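Long-range contacts in pseudoperoxidase (Leishmania major, PDB 5VIA), which binds haem b through a cysteine and a histidine within a peroxidase-type fold and probably is not a conventional peroxidase: residues V19-E28 / L91-Y99; L33-V43 / S59-V69. All blocks are in the same frame, centred on the assembly; numbering follows the deposited sequence.

The four segments follow the chain as 19-28, 33-43, 59-69 and 91-99, so the contact formed by the inner pair falls wholly between the partners of the outer one. The centres of interactions 1 and 2 are about 14 Å apart. Helix 33-49 lies between the haem and the helix pair of interaction 1, and several direct contacts support this placement: Phe27 CZ lies 3.4 Å from Ser37 OG, Tyr99 CD2 3.4 Å from Ala34 CB, and Ala93 CB 3.6 Å from Ala41 CB. Helices 16-29 and 85-99 thus back the same helix that, in interaction 2, meets the iron-ligating loop and the porphyrin, so a buried helix pair packs onto a wall of the haem pocket.

Interaction 1 (V19-E28 / L91-Y99); sequences VVASACKQFE and LAAIAGIKY
Ala95 O takes the backbone hydrogen bond of Tyr99 N at 2.8 Å and is also approached from helix 16-29, by Cys24 SG at 3.8 Å and, a little farther off, by the ring atom Phe27 CD2. The methyl group of Ala95 is itself a knob among Val20, Ala23, Cys24 and Phe27, with Ala95 CB 3.7 Å from Ala23 CB. Small residues at this meeting point agree with the short separation of 8.4 Å between the axes of segments 19-28 and 91-99. These parts of helices 16-29 and 85-99 in the mainly helical peroxidase fold cross at -59° with reciprocal knobs-into-holes packing, for Phe27 in turn enters a hole made by Ala92, Ala95, Gly96 and Tyr99. Its ring comes edge-first to the backbone, presenting CZ to Ala92 O in the ring plane, while CE2 comes within 3.5 Å of Gly96 N. Tyr99 CG is anti to the backbone N (chi1 175°), which brings one face of its ring against Phe27 CB, 3.9 Å from the centroid, in a CH-pi contact; the edge of Phe27 is turned toward the face of Tyr99, offset, with planes at 60°. Toward the N-terminal end of both segments, Leu91 crosses Val19 at about a right angle, Leu91 CD1 touching Val19 CB at 3.7 Å. On another flank the aliphatic part of Lys98 lies across Val20, its CD 3.8 Å from Val20 CG1, and helix 105-109 covers Val20 and Leu91 through Leu108.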
loop_
_atom_site.group_PDB
_atom_site.type_symbol
_atom_site.label_atom_id
_atom_site.label_comp_id
_atom_site.label_asym_id
_atom_site.label_seq_id
_atom_site.Cartn_x
_atom_site.Cartn_y
_atom_site.Cartn_z
ATOM N N VAL A 19 7.199 6.163 -18.378
ATOM C CA VAL A 19 7.695 5.471 -17.196
ATOM C C VAL A 19 6.642 4.469 -16.730
ATOM O O VAL A 19 6.954 3.302 -16.460
ATOM C CB VAL A 19 8.037 6.449 -16.048
ATOM C CG1 VAL A 19 8.687 5.697 -14.888
ATOM C CG2 VAL A 19 8.963 7.547 -16.552
ATOM N N VAL A 20 5.394 4.922 -16.663
ATOM C CA VAL A 20 4.278 4.037 -16.343
ATOM C C VAL A 20 4.192 2.841 -17.304
ATOM O O VAL A 20 3.978 1.706 -16.879
ATOM C CB VAL A 20 2.940 4.815 -16.313
ATOM C CG1 VAL A 20 1.752 3.857 -16.314
ATOM C CG2 VAL A 20 2.894 5.755 -15.093
ATOM N N ALA A 21 4.387 3.079 -18.597
ATOM C CA ALA A 21 4.280 2.000 -19.569
ATOM C C ALA A 21 5.423 0.998 -19.412
ATOM O O ALA A 21 5.220 -0.209 -19.549
ATOM C CB ALA A 21 4.247 2.554 -20.969
ATOM N N SER A 22 6.623 1.507 -19.126
ATOM C CA SER A 22 7.797 0.661 -18.924
ATOM C C SER A 22 7.631 -0.218 -17.682
ATOM O O SER A 22 8.002 -1.384 -17.690
ATOM C CB SER A 22 9.064 1.511 -18.807
ATOM O OG SER A 22 9.234 2.366 -19.926
ATOM N N ALA A 23 7.072 0.337 -16.616
ATOM C CA ALA A 23 6.807 -0.464 -15.427
ATOM C C ALA A 23 5.745 -1.538 -15.702
ATOM O O ALA A 23 5.881 -2.684 -15.265
ATOM C CB ALA A 23 6.397 0.423 -14.263
ATOM N N CYS A 24 4.690 -1.166 -16.425
ATOM C CA CYS A 24 3.627 -2.108 -16.776
ATOM C C CYS A 24 4.134 -3.334 -17.532
ATOM O O CYS A 24 3.655 -4.448 -17.302
ATOM C CB CYS A 24 2.560 -1.413 -17.613
ATOM S SG CYS A 24 1.422 -0.420 -16.643
ATOM N N LYS A 25 5.088 -3.127 -18.436
ATOM C CA LYS A 25 5.651 -4.234 -19.206
ATOM C C LYS A 25 6.387 -5.213 -18.291
ATOM O O LYS A 25 6.317 -6.429 -18.490
ATOM C CB LYS A 25 6.570 -3.710 -20.314
ATOM C CG LYS A 25 5.879 -2.730 -21.270
ATOM C CD LYS A 25 6.635 -2.578 -22.587
ATOM C CE LYS A 25 5.851 -1.737 -23.612
ATOM N NZ LYS A 25 6.030 -0.255 -23.434
ATOM N N GLN A 26 7.075 -4.680 -17.284
ATOM C CA GLN A 26 7.739 -5.512 -16.283
ATOM C C GLN A 26 6.705 -6.351 -15.526
ATOM O O GLN A 26 6.899 -7.553 -15.302
ATOM C CB GLN A 26 8.556 -4.646 -15.315
ATOM C CG GLN A 26 9.827 -4.053 -15.933
ATOM C CD GLN A 26 10.752 -5.119 -16.500
ATOM O OE1 GLN A 26 10.923 -6.190 -15.910
ATOM N NE2 GLN A 26 11.338 -4.840 -17.660
ATOM N N PHE A 27 5.593 -5.713 -15.168
ATOM C CA PHE A 27 4.499 -6.381 -14.477
ATOM C C PHE A 27 3.871 -7.470 -15.334
ATOM O O PHE A 27 3.291 -8.417 -14.807
ATOM C CB PHE A 27 3.431 -5.366 -14.058
ATOM C CG PHE A 27 3.932 -4.329 -13.100
ATOM C CD1 PHE A 27 5.022 -4.600 -12.273
ATOM C CD2 PHE A 27 3.330 -3.082 -13.029
ATOM C CE1 PHE A 27 5.503 -3.634 -11.389
ATOM C CE2 PHE A 27 3.799 -2.118 -12.149
ATOM C CZ PHE A 27 4.884 -2.394 -11.322
ATOM N N GLU A 28 3.977 -7.338 -16.650
ATOM C CA GLU A 28 3.421 -8.348 -17.539
ATOM C C GLU A 28 4.126 -9.703 -17.405
ATOM O O GLU A 28 3.512 -10.749 -17.627
ATOM C CB GLU A 28 3.406 -7.840 -18.990
ATOM C CG GLU A 28 2.276 -6.837 -19.240
ATOM C CD GLU A 28 2.468 -5.987 -20.480
ATOM O OE1 GLU A 28 3.366 -6.279 -21.295
ATOM O OE2 GLU A 28 1.706 -5.013 -20.639
ATOM N N LEU A 91 5.782 6.582 -9.753
ATOM C CA LEU A 91 5.186 6.227 -11.048
ATOM C C LEU A 91 5.021 4.712 -11.217
ATOM O O LEU A 91 4.086 4.241 -11.890
ATOM C CB LEU A 91 6.019 6.798 -12.201
ATOM C CG LEU A 91 5.931 8.311 -12.388
ATOM C CD1 LEU A 91 6.900 8.786 -13.435
ATOM C CD2 LEU A 91 4.528 8.727 -12.760
ATOM N N ALA A 92 5.935 3.955 -10.616
ATOM C CA ALA A 92 5.837 2.498 -10.602
ATOM C C ALA A 92 4.652 2.032 -9.761
ATOM O O ALA A 92 3.995 1.064 -10.110
ATOM C CB ALA A 92 7.138 1.874 -10.101
ATOM N N ALA A 93 4.391 2.712 -8.646
ATOM C CA ALA A 93 3.231 2.388 -7.825
ATOM C C ALA A 93 1.966 2.677 -8.616
ATOM O O ALA A 93 1.030 1.868 -8.638
ATOM C CB ALA A 93 3.242 3.197 -6.516
ATOM N N ILE A 94 1.943 3.839 -9.270
ATOM C CA ILE A 94 0.809 4.227 -10.106
ATOM C C ILE A 94 0.614 3.211 -11.230
ATOM O O ILE A 94 -0.512 2.859 -11.575
ATOM C CB ILE A 94 1.003 5.668 -10.665
ATOM C CG1 ILE A 94 0.882 6.702 -9.534
ATOM C CG2 ILE A 94 -0.013 5.996 -11.749
ATOM C CD1 ILE A 94 1.320 8.102 -9.947
ATOM N N ALA A 95 1.714 2.720 -11.789
ATOM C CA ALA A 95 1.633 1.682 -12.815
ATOM C C ALA A 95 1.080 0.372 -12.249
ATOM O O ALA A 95 0.402 -0.382 -12.960
ATOM C CB ALA A 95 2.988 1.466 -13.457
ATOM N N GLY A 96 1.363 0.105 -10.972
ATOM C CA GLY A 96 0.808 -1.066 -10.303
ATOM C C GLY A 96 -0.709 -0.996 -10.246
ATOM O O GLY A 96 -1.403 -1.986 -10.512
ATOM N N ILE A 97 -1.235 0.177 -9.894
ATOM C CA ILE A 97 -2.679 0.371 -9.860
ATOM C C ILE A 97 -3.285 0.133 -11.244
ATOM O O ILE A 97 -4.294 -0.578 -11.387
ATOM C CB ILE A 97 -3.043 1.796 -9.386
ATOM C CG1 ILE A 97 -2.526 2.039 -7.967
ATOM C CG2 ILE A 97 -4.549 2.011 -9.424
ATOM C CD1 ILE A 97 -2.582 3.501 -7.549
ATOM N N LYS A 98 -2.687 0.752 -12.260
ATOM C CA LYS A 98 -3.117 0.569 -13.644
ATOM C C LYS A 98 -3.119 -0.901 -14.036
ATOM O O LYS A 98 -4.082 -1.401 -14.643
ATOM C CB LYS A 98 -2.175 1.333 -14.585
ATOM C CG LYS A 98 -2.543 1.275 -16.063
ATOM C CD LYS A 98 -1.539 2.070 -16.897
ATOM C CE LYS A 98 -2.011 2.287 -18.335
ATOM N NZ LYS A 98 -2.061 1.059 -19.149
ATOM N N TYR A 99 -2.030 -1.589 -13.707
ATOM C CA TYR A 99 -1.901 -2.993 -14.092
ATOM C C TYR A 99 -2.998 -3.814 -13.423
ATOM O O TYR A 99 -3.539 -4.737 -14.019
ATOM C CB TYR A 99 -0.506 -3.547 -13.751
ATOM C CG TYR A 99 -0.378 -5.036 -14.034
ATOM C CD1 TYR A 99 -0.143 -5.503 -15.319
ATOM C CD2 TYR A 99 -0.520 -5.969 -13.010
ATOM C CE1 TYR A 99 -0.039 -6.857 -15.582
ATOM C CE2 TYR A 99 -0.424 -7.327 -13.259
ATOM C CZ TYR A 99 -0.182 -7.765 -14.540
ATOM O OH TYR A 99 -0.092 -9.116 -14.781
#

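Interaction 2 (L33-V43 / S59-V69). With HEM (protoporphyrin IX containing Fe), chain B.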
loop_
_atom_site.group_PDB
_atom_site.type_symbol
_atom_site.label_atom_id
_atom_site.label_comp_id
_atom_site.label_asym_id
_atom_site.label_seq_id
_atom_site.Cartn_x
_atom_site.Cartn_y
_atom_site.Cartn_z
ATOM N N LEU A 33 4.462 -8.434 -8.813
ATOM C CA LEU A 33 5.198 -7.242 -8.382
ATOM C C LEU A 33 4.405 -5.951 -8.538
ATOM O O LEU A 33 4.835 -4.888 -8.074
ATOM C CB LEU A 33 6.531 -7.146 -9.128
ATOM C CG LEU A 33 7.480 -8.310 -8.844
ATOM C CD1 LEU A 33 8.837 -8.086 -9.484
ATOM C CD2 LEU A 33 7.619 -8.499 -7.338
ATOM N N ALA A 34 3.250 -6.024 -9.186
ATOM C CA ALA A 34 2.408 -4.836 -9.294
ATOM C C ALA A 34 1.888 -4.447 -7.928
ATOM O O ALA A 34 1.997 -3.278 -7.506
ATOM C CB ALA A 34 1.263 -5.073 -10.250
ATOM N N ALA A 35 1.310 -5.410 -7.217
ATOM C CA ALA A 35 0.820 -5.085 -5.881
ATOM C C ALA A 35 1.963 -4.742 -4.913
ATOM O O ALA A 35 1.823 -3.857 -4.057
ATOM C CB ALA A 35 -0.057 -6.196 -5.339
ATOM N N THR A 36 3.095 -5.428 -5.032
ATOM C CA THR A 36 4.225 -5.101 -4.164
ATOM C C THR A 36 4.724 -3.663 -4.428
ATOM O O THR A 36 5.131 -2.951 -3.494
ATOM C CB THR A 36 5.375 -6.102 -4.303
ATOM O OG1 THR A 36 4.849 -7.439 -4.386
ATOM C CG2 THR A 36 6.298 -5.989 -3.087
ATOM N N SER A 37 4.672 -3.226 -5.686
ATOM C CA SER A 37 5.072 -1.863 -6.014
ATOM C C SER A 37 4.102 -0.858 -5.397
ATOM O O SER A 37 4.503 0.239 -5.010
ATOM C CB SER A 37 5.160 -1.665 -7.526
ATOM O OG SER A 37 6.045 -2.617 -8.112
ATOM N N ILE A 38 2.830 -1.234 -5.294
ATOM C CA ILE A 38 1.838 -0.377 -4.656
ATOM C C ILE A 38 2.138 -0.304 -3.168
ATOM O O ILE A 38 2.150 0.784 -2.589
ATOM C CB ILE A 38 0.402 -0.895 -4.861
ATOM C CG1 ILE A 38 0.017 -0.809 -6.336
ATOM C CG2 ILE A 38 -0.595 -0.107 -3.980
ATOM C CD1 ILE A 38 -1.308 -1.474 -6.643
ATOM N N ARG A 39 2.403 -1.460 -2.551
ATOM C CA ARG A 39 2.762 -1.476 -1.142
ATOM C C ARG A 39 3.971 -0.570 -0.883
ATOM O O ARG A 39 4.015 0.141 0.113
ATOM C CB ARG A 39 3.074 -2.889 -0.644
ATOM C CG ARG A 39 3.645 -2.841 0.775
ATOM C CD ARG A 39 3.612 -4.174 1.506
ATOM N NE ARG A 39 4.689 -5.039 1.112
ATOM C CZ ARG A 39 5.877 -5.088 1.701
ATOM N NH1 ARG A 39 6.159 -4.294 2.722
ATOM N NH2 ARG A 39 6.782 -5.932 1.251
ATOM N N THR A 40 4.932 -0.606 -1.800
ATOM C CA THR A 40 6.133 0.213 -1.700
ATOM C C THR A 40 5.842 1.716 -1.582
ATOM O O THR A 40 6.587 2.437 -0.927
ATOM C CB THR A 40 7.049 -0.064 -2.886
ATOM O OG1 THR A 40 7.372 -1.461 -2.898
ATOM C CG2 THR A 40 8.328 0.709 -2.758
ATOM N N ALA A 41 4.769 2.193 -2.204
ATOM C CA ALA A 41 4.441 3.614 -2.085
ATOM C C ALA A 41 4.094 3.930 -0.640
ATOM O O ALA A 41 4.426 5.009 -0.136
ATOM C CB ALA A 41 3.306 3.990 -2.998
ATOM N N PHE A 42 3.402 2.994 0.012
ATOM C CA PHE A 42 3.077 3.128 1.427
ATOM C C PHE A 42 4.300 2.964 2.326
ATOM O O PHE A 42 4.498 3.753 3.264
ATOM C CB PHE A 42 1.952 2.155 1.851
ATOM C CG PHE A 42 1.753 2.076 3.346
ATOM C CD1 PHE A 42 1.458 3.222 4.088
ATOM C CD2 PHE A 42 1.859 0.865 4.012
ATOM C CE1 PHE A 42 1.278 3.153 5.467
ATOM C CE2 PHE A 42 1.685 0.786 5.383
ATOM C CZ PHE A 42 1.397 1.935 6.116
ATOM N N VAL A 43 5.119 1.946 2.060
ATOM C CA VAL A 43 6.364 1.770 2.809
ATOM C C VAL A 43 7.171 3.082 2.823
ATOM O O VAL A 43 7.607 3.549 3.888
ATOM C CB VAL A 43 7.229 0.632 2.208
ATOM C CG1 VAL A 43 8.500 0.473 2.984
ATOM C CG2 VAL A 43 6.452 -0.689 2.206
ATOM N N SER A 59 1.737 -2.483 10.559
ATOM C CA SER A 59 1.342 -2.239 9.178
ATOM C C SER A 59 2.315 -2.955 8.275
ATOM O O SER A 59 3.289 -3.539 8.757
ATOM C CB SER A 59 1.379 -0.741 8.851
ATOM O OG SER A 59 2.714 -0.327 8.632
ATOM N N CYS A 60 2.078 -2.910 6.969
ATOM C CA CYS A 60 3.002 -3.547 6.040
ATOM C C CYS A 60 4.137 -2.617 5.607
ATOM O O CYS A 60 4.833 -2.897 4.626
ATOM C CB CYS A 60 2.266 -4.088 4.813
ATOM S SG CYS A 60 1.483 -2.790 3.838
ATOM N N ALA A 61 4.356 -1.539 6.360
ATOM C CA ALA A 61 5.478 -0.648 6.089
ATOM C C ALA A 61 6.799 -1.258 6.532
ATOM O O ALA A 61 7.667 -0.558 7.063
ATOM C CB ALA A 61 5.260 0.721 6.787
ATOM N N VAL A 62 6.963 -2.563 6.334
ATOM C CA VAL A 62 8.226 -3.201 6.664
ATOM C C VAL A 62 9.127 -3.146 5.440
ATOM O O VAL A 62 8.648 -3.009 4.318
ATOM C CB VAL A 62 8.049 -4.665 7.175
ATOM C CG1 VAL A 62 7.148 -4.709 8.412
ATOM C CG2 VAL A 62 7.513 -5.579 6.082
ATOM N N VAL A 63 10.429 -3.245 5.654
ATOM C CA VAL A 63 11.385 -3.112 4.567
ATOM C C VAL A 63 11.578 -4.450 3.855
ATOM O O VAL A 63 12.219 -4.525 2.795
ATOM C CB VAL A 63 12.732 -2.607 5.095
ATOM C CG1 VAL A 63 13.456 -3.705 5.854
ATOM C CG2 VAL A 63 13.588 -2.116 3.964
ATOM N N ARG A 64 11.010 -5.504 4.437
ATOM C CA ARG A 64 11.228 -6.860 3.936
ATOM C C ARG A 64 10.382 -7.161 2.700
ATOM O O ARG A 64 9.331 -6.562 2.489
ATOM C CB ARG A 64 10.951 -7.890 5.038
ATOM C CG ARG A 64 11.781 -7.696 6.321
ATOM C CD ARG A 64 11.554 -8.827 7.350
ATOM N NE ARG A 64 10.142 -8.936 7.739
ATOM C CZ ARG A 64 9.599 -8.335 8.800
ATOM N NH1 ARG A 64 10.343 -7.584 9.604
ATOM N NH2 ARG A 64 8.308 -8.491 9.069
ATOM N N GLY A 65 10.869 -8.079 1.869
ATOM C CA GLY A 65 10.137 -8.509 0.694
ATOM C C GLY A 65 10.057 -7.500 -0.437
ATOM O O GLY A 65 9.077 -7.486 -1.180
ATOM N N LEU A 66 11.080 -6.663 -0.583
ATOM C CA LEU A 66 11.037 -5.608 -1.595
ATOM C C LEU A 66 12.193 -5.711 -2.586
ATOM O O LEU A 66 12.405 -4.787 -3.377
ATOM C CB LEU A 66 11.051 -4.230 -0.929
ATOM C CG LEU A 66 9.852 -3.849 -0.062
ATOM C CD1 LEU A 66 10.047 -2.454 0.511
ATOM C CD2 LEU A 66 8.570 -3.939 -0.880
ATOM N N ASP A 67 12.934 -6.824 -2.541
ATOM C CA ASP A 67 14.092 -7.029 -3.418
ATOM C C ASP A 67 13.718 -7.024 -4.899
ATOM O O ASP A 67 14.414 -6.421 -5.725
ATOM C CB ASP A 67 14.814 -8.348 -3.096
ATOM C CG ASP A 67 15.766 -8.235 -1.911
ATOM O OD1 ASP A 67 16.031 -7.105 -1.451
ATOM O OD2 ASP A 67 16.274 -9.290 -1.451
ATOM N N ASP A 68 12.634 -7.720 -5.236
ATOM C CA ASP A 68 12.226 -7.848 -6.628
ATOM C C ASP A 68 11.704 -6.497 -7.137
ATOM O O ASP A 68 12.003 -6.094 -8.265
ATOM C CB ASP A 68 11.190 -8.969 -6.801
ATOM C CG ASP A 68 11.800 -10.364 -6.688
ATOM O OD1 ASP A 68 13.020 -10.514 -6.901
ATOM O OD2 ASP A 68 11.056 -11.326 -6.396
ATOM N N VAL A 69 10.951 -5.787 -6.297
ATOM C CA VAL A 69 10.530 -4.422 -6.624
ATOM C C VAL A 69 11.726 -3.505 -6.839
ATOM O O VAL A 69 11.738 -2.714 -7.778
ATOM C CB VAL A 69 9.627 -3.817 -5.531
ATOM C CG1 VAL A 69 9.456 -2.304 -5.727
ATOM C CG2 VAL A 69 8.288 -4.490 -5.570
HETATM C CHA HEM B . 0.028 -6.254 2.149
HETATM C CHB HEM B . -1.275 -5.057 6.691
HETATM C CHC HEM B . -1.600 -0.444 5.210
HETATM C CHD HEM B . -1.026 -1.776 0.555
HETATM C C1A HEM B . -0.220 -6.291 3.500
HETATM C C2A HEM B . 0.015 -7.443 4.341
HETATM C C3A HEM B . -0.330 -7.128 5.585
HETATM C C4A HEM B . -0.814 -5.749 5.588
HETATM C CMA HEM B . -0.248 -8.052 6.814
HETATM C CAA HEM B . 0.620 -8.783 3.866
HETATM C CBA HEM B . 2.121 -8.475 3.714
HETATM C CGA HEM B . 2.927 -9.664 3.240
HETATM O O1A HEM B . 2.962 -10.689 3.964
HETATM O O2A HEM B . 3.564 -9.572 2.154
HETATM C C1B HEM B . -1.460 -3.689 6.719
HETATM C C2B HEM B . -1.841 -2.883 7.856
HETATM C C3B HEM B . -1.914 -1.600 7.472
HETATM C C4B HEM B . -1.622 -1.551 6.041
HETATM C CMB HEM B . -2.075 -3.427 9.273
HETATM C CAB HEM B . -2.293 -0.441 8.428
HETATM C CBB HEM B . -1.868 0.812 8.232
HETATM C C1C HEM B . -1.486 -0.390 3.832
HETATM C C2C HEM B . -1.592 0.809 2.990
HETATM C C3C HEM B . -1.426 0.423 1.695
HETATM C C4C HEM B . -1.217 -1.018 1.690
HETATM C CMC HEM B . -1.833 2.240 3.548
HETATM C CAC HEM B . -1.404 1.208 0.364
HETATM C CBC HEM B . -1.420 2.547 0.298
HETATM C C1D HEM B . -0.706 -3.111 0.536
HETATM C C2D HEM B . -0.485 -3.901 -0.658
HETATM C C3D HEM B . -0.159 -5.303 -0.161
HETATM C C4D HEM B . -0.215 -5.216 1.284
HETATM C CMD HEM B . -0.563 -3.426 -2.126
HETATM C CAD HEM B . 0.188 -6.542 -1.028
HETATM C CBD HEM B . 1.706 -6.465 -1.237
HETATM C CGD HEM B . 2.220 -7.637 -2.039
HETATM O O1D HEM B . 3.472 -7.815 -2.117
HETATM O O2D HEM B . 1.376 -8.388 -2.589
HETATM N NA HEM B . -0.736 -5.270 4.291
HETATM N NB HEM B . -1.345 -2.853 5.630
HETATM N NC HEM B . -1.258 -1.488 2.997
HETATM N ND HEM B . -0.553 -3.920 1.660
HETATM FE FE HEM B . -0.918 -3.398 3.676
#
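Arg39 crosses from helix 33-49 to the loop 59-66, gripping its carbonyls. By sequence (Arg-Thr-Ala-Phe-Val) this is the distal helix of the haem peroxidase fold, with Val43 probably standing where active relatives carry a histidine. CG of Arg39 is anti to the backbone N (chi1 172°), and a bend at chi3 turns the guanidinium edge-on to the loop: NH1 donates to Cys60 O at 2.7 Å and more loosely to Val62 O, while NH2 gives Arg64 O a straighter bond of 2.9 Å (165°). Leu66 CD2 covers one guanidinium face. Packing is dense around the porphyrin, where the Phe42 ring has HEM CMC over one face, 3.5 Å from Phe42 CD1, and Cys60 SG at its edge. Thr36 OG1 donates to the propionate oxygen HEM O1D at 2.7 Å. Val69, at the start of helix 67-79, is a knob among Leu33, Thr36, Ser37 and Thr40.

The solvent side is more sparsely joined: exposed Asp68 meets Leu33 mainly through its CB, 3.6 Å from Leu33 CD2, and turns its carboxylate to Arg30 in a salt bridge; partly exposed Arg64 directs its guanidinium to carbonyls elsewhere, including Val168 O. On the haem side, Cys60 SG binds the iron, HEM FE, at 2.5 Å, with His159 NE2 as the second axial ligand.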